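Glycoside Hydrolase Family 43_12 (Metagenome, PDB 7JVH) is a glycoside hydrolase of family 43, subfamily 12, from a gut metagenome, and probably cleaves glycosidic bonds in plant cell-wall polysaccharides such as arabinoxylan. Local coordinates at residues A[138-143]-A[147-152]. Residues are numbered along the deposited sequence; the frame is centred on the assembly and turned at random.
Sequences ITTEFC and GGNMVV
E141 O takes two backbone N-H groups from opposite faces of its carbonyl plane: G148 N across the hairpin at 2.8 Å, and C143 N, two residues on in the same chain, closing an inverse gamma turn centred on F142. G147 and G148 together lie opposite E141, a G1 beta bulge at the turn end of the hairpin, and G147 N hydrogen-bonds to C143 O at 2.8 Å. Further along, T139 and M150 form a hydrogen-bonded antiparallel pair, with T139 N to M150 O at 2.9 Å and almost straight. On the face of T140 and N149, T140 OG1 donates to N149 OD1 at 2.5 Å, and the other end of that amide, ND2, bonds to F169 O and G171 O. A valine in place of T140 would probably leave N149 OD1 without its hydroxyl mate and the amide less firmly fixed in rotation. With OG1 anti to the carbonyl carbon (chi1 -47°), T140 CG2 is left to lie over the rim of the F142 ring. On the other face, the bent selenomethionine M150 sets SE beside T139 CG2, 4.0 Å away, and CE against the E141 carboxylate. This beta hairpin forms the middle strands of one four-stranded antiparallel blade in the five-bladed beta-propeller of family 43.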
ATOM      1  N   ILE A 138      -7.264  13.115  -4.275  1.00 58.07           N
ATOM      2  CA  ILE A 138      -8.155  13.343  -3.149  1.00 66.49           C
ATOM      3  C   ILE A 138      -8.255  12.098  -2.247  1.00 65.28           C
ATOM      4  O   ILE A 138      -8.461  10.988  -2.721  1.00 66.90           O
ATOM      5  CB  ILE A 138      -9.556  13.795  -3.635  1.00 57.05           C
ATOM      6  CG1 ILE A 138     -10.405  14.288  -2.466  1.00 57.08           C
ATOM      7  CG2 ILE A 138     -10.281  12.678  -4.366  1.00 50.39           C
ATOM      8  CD1 ILE A 138     -11.740  14.878  -2.901  1.00 68.95           C
ATOM      9  N   THR A 139      -8.149  12.318  -0.932  1.00 65.71           N
ATOM     10  CA  THR A 139      -8.111  11.244   0.058  1.00 66.31           C
ATOM     11  C   THR A 139      -8.535  11.715   1.457  1.00 57.70           C
ATOM     12  O   THR A 139      -8.839  12.891   1.660  1.00 53.28           O
ATOM     13  CB  THR A 139      -6.687  10.656   0.115  1.00 55.01           C
ATOM     14  OG1 THR A 139      -6.679   9.489   0.938  1.00 67.00           O
ATOM     15  CG2 THR A 139      -5.700  11.664   0.646  1.00 48.33           C
ATOM     16  N   THR A 140      -8.555  10.774   2.408  1.00 49.60           N
ATOM     17  CA  THR A 140      -8.748  11.064   3.825  1.00 61.46           C
ATOM     18  C   THR A 140      -7.422  10.830   4.554  1.00 64.66           C
ATOM     19  O   THR A 140      -6.813   9.755   4.450  1.00 59.60           O
ATOM     20  CB  THR A 140      -9.822  10.168   4.454  1.00 58.18           C
ATOM     21  OG1 THR A 140     -10.978  10.133   3.613  1.00 63.06           O
ATOM     22  CG2 THR A 140     -10.257  10.702   5.799  1.00 60.05           C
ATOM     23  N   GLU A 141      -6.972  11.855   5.276  1.00 57.55           N
ATOM     24  CA  GLU A 141      -5.705  11.834   5.991  1.00 53.83           C
ATOM     25  C   GLU A 141      -5.988  11.895   7.497  1.00 54.60           C
ATOM     26  O   GLU A 141      -6.123  12.965   8.047  1.00 54.00           O
ATOM     27  CB  GLU A 141      -4.817  13.007   5.534  1.00 52.02           C
ATOM     28  CG  GLU A 141      -3.558  13.242   6.378  1.00 54.14           C
ATOM     29  CD  GLU A 141      -2.539  14.120   5.698  1.00 55.15           C
ATOM     30  OE1 GLU A 141      -1.711  13.590   4.968  1.00 58.29           O
ATOM     31  OE2 GLU A 141      -2.562  15.344   5.894  1.00 61.64           O
ATOM     32  N   PHE A 142      -6.082  10.714   8.126  1.00 49.10           N
ATOM     33  CA  PHE A 142      -6.333  10.547   9.550  1.00 44.15           C
ATOM     34  C   PHE A 142      -5.040  10.663  10.325  1.00 49.81           C
ATOM     35  O   PHE A 142      -4.605   9.718  10.967  1.00 56.22           O
ATOM     36  CB  PHE A 142      -7.005   9.195   9.841  1.00 50.92           C
ATOM     37  CG  PHE A 142      -8.451   9.125   9.417  1.00 53.46           C
ATOM     38  CD1 PHE A 142      -9.382  10.076   9.879  1.00 58.68           C
ATOM     39  CD2 PHE A 142      -8.906   8.118   8.577  1.00 43.31           C
ATOM     40  CE1 PHE A 142     -10.713  10.005   9.507  1.00 42.83           C
ATOM     41  CE2 PHE A 142     -10.257   8.050   8.211  1.00 53.06           C
ATOM     42  CZ  PHE A 142     -11.152   8.987   8.683  1.00 42.16           C
ATOM     43  N   CYS A 143      -4.419  11.838  10.219  1.00 53.17           N
ATOM     44  CA  CYS A 143      -3.244  12.252  10.976  1.00 54.71           C
ATOM     45  C   CYS A 143      -2.965  13.694  10.546  1.00 56.88           C
ATOM     46  O   CYS A 143      -3.673  14.220   9.696  1.00 55.69           O
ATOM     47  CB  CYS A 143      -2.041  11.312  10.749  1.00 42.50           C
ATOM     48  SG  CYS A 143      -1.117  11.501   9.193  1.00 71.52           S
ATOM     49  N   GLY A 147      -6.037  15.741   9.287  1.00 56.54           N
ATOM     50  CA  GLY A 147      -6.974  15.027  10.132  1.00 49.35           C
ATOM     51  C   GLY A 147      -8.340  14.966   9.492  1.00 59.62           C
ATOM     52  O   GLY A 147      -9.315  15.266  10.133  1.00 63.25           O
ATOM     53  N   GLY A 148      -8.391  14.557   8.221  1.00 68.37           N
ATOM     54  CA  GLY A 148      -9.628  14.375   7.488  1.00 50.37           C
ATOM     55  C   GLY A 148      -9.473  14.523   5.985  1.00 58.99           C
ATOM     56  O   GLY A 148      -8.373  14.480   5.443  1.00 63.19           O
ATOM     57  N   ASN A 149     -10.616  14.643   5.313  1.00 59.14           N
ATOM     58  CA  ASN A 149     -10.727  14.685   3.868  1.00 45.94           C
ATOM     59  C   ASN A 149     -10.019  15.898   3.266  1.00 55.32           C
ATOM     60  O   ASN A 149     -10.164  17.020   3.754  1.00 59.59           O
ATOM     61  CB  ASN A 149     -12.212  14.663   3.508  1.00 52.81           C
ATOM     62  CG  ASN A 149     -12.815  13.289   3.666  1.00 53.11           C
ATOM     63  OD1 ASN A 149     -12.228  12.295   3.202  1.00 52.18           O
ATOM     64  ND2 ASN A 149     -13.999  13.218   4.287  1.00 54.43           N
HETATM   65  N   MSE A 150      -9.242  15.647   2.203  1.00 52.01           N
HETATM   66  CA  MSE A 150      -8.364  16.661   1.644  1.00 56.32           C
HETATM   67  C   MSE A 150      -8.021  16.312   0.203  1.00 58.50           C
HETATM   68  O   MSE A 150      -8.064  15.146  -0.179  1.00 59.28           O
HETATM   69  CB  MSE A 150      -7.082  16.776   2.478  1.00 54.97           C
HETATM   70  CG  MSE A 150      -6.214  15.534   2.471  1.00 51.51           C
HETATM   71 SE   MSE A 150      -4.909  15.604   1.004  1.00 75.44          SE
HETATM   72  CE  MSE A 150      -3.138  15.307   1.811  1.00 61.19           C
ATOM     73  N   VAL A 151      -7.647  17.335  -0.572  1.00 54.49           N
ATOM     74  CA  VAL A 151      -7.254  17.164  -1.959  1.00 55.06           C
ATOM     75  C   VAL A 151      -5.972  17.950  -2.262  1.00 54.31           C
ATOM     76  O   VAL A 151      -5.760  19.033  -1.716  1.00 62.46           O
ATOM     77  CB  VAL A 151      -8.405  17.565  -2.926  1.00 56.33           C
ATOM     78  CG1 VAL A 151      -8.755  19.032  -2.813  1.00 50.21           C
ATOM     79  CG2 VAL A 151      -8.055  17.218  -4.369  1.00 58.29           C
ATOM     80  N   VAL A 152      -5.115  17.375  -3.112  1.00 66.49           N
ATOM     81  CA  VAL A 152      -3.929  18.049  -3.647  1.00 67.09           C
ATOM     82  C   VAL A 152      -3.984  18.058  -5.182  1.00 68.56           C
ATOM     83  O   VAL A 152      -4.610  17.191  -5.794  1.00 59.70           O
ATOM     84  CB  VAL A 152      -2.615  17.398  -3.163  1.00 57.48           C
ATOM     85  CG1 VAL A 152      -2.522  17.400  -1.643  1.00 64.10           C
ATOM     86  CG2 VAL A 152      -2.489  15.985  -3.668  1.00 56.45           C
TER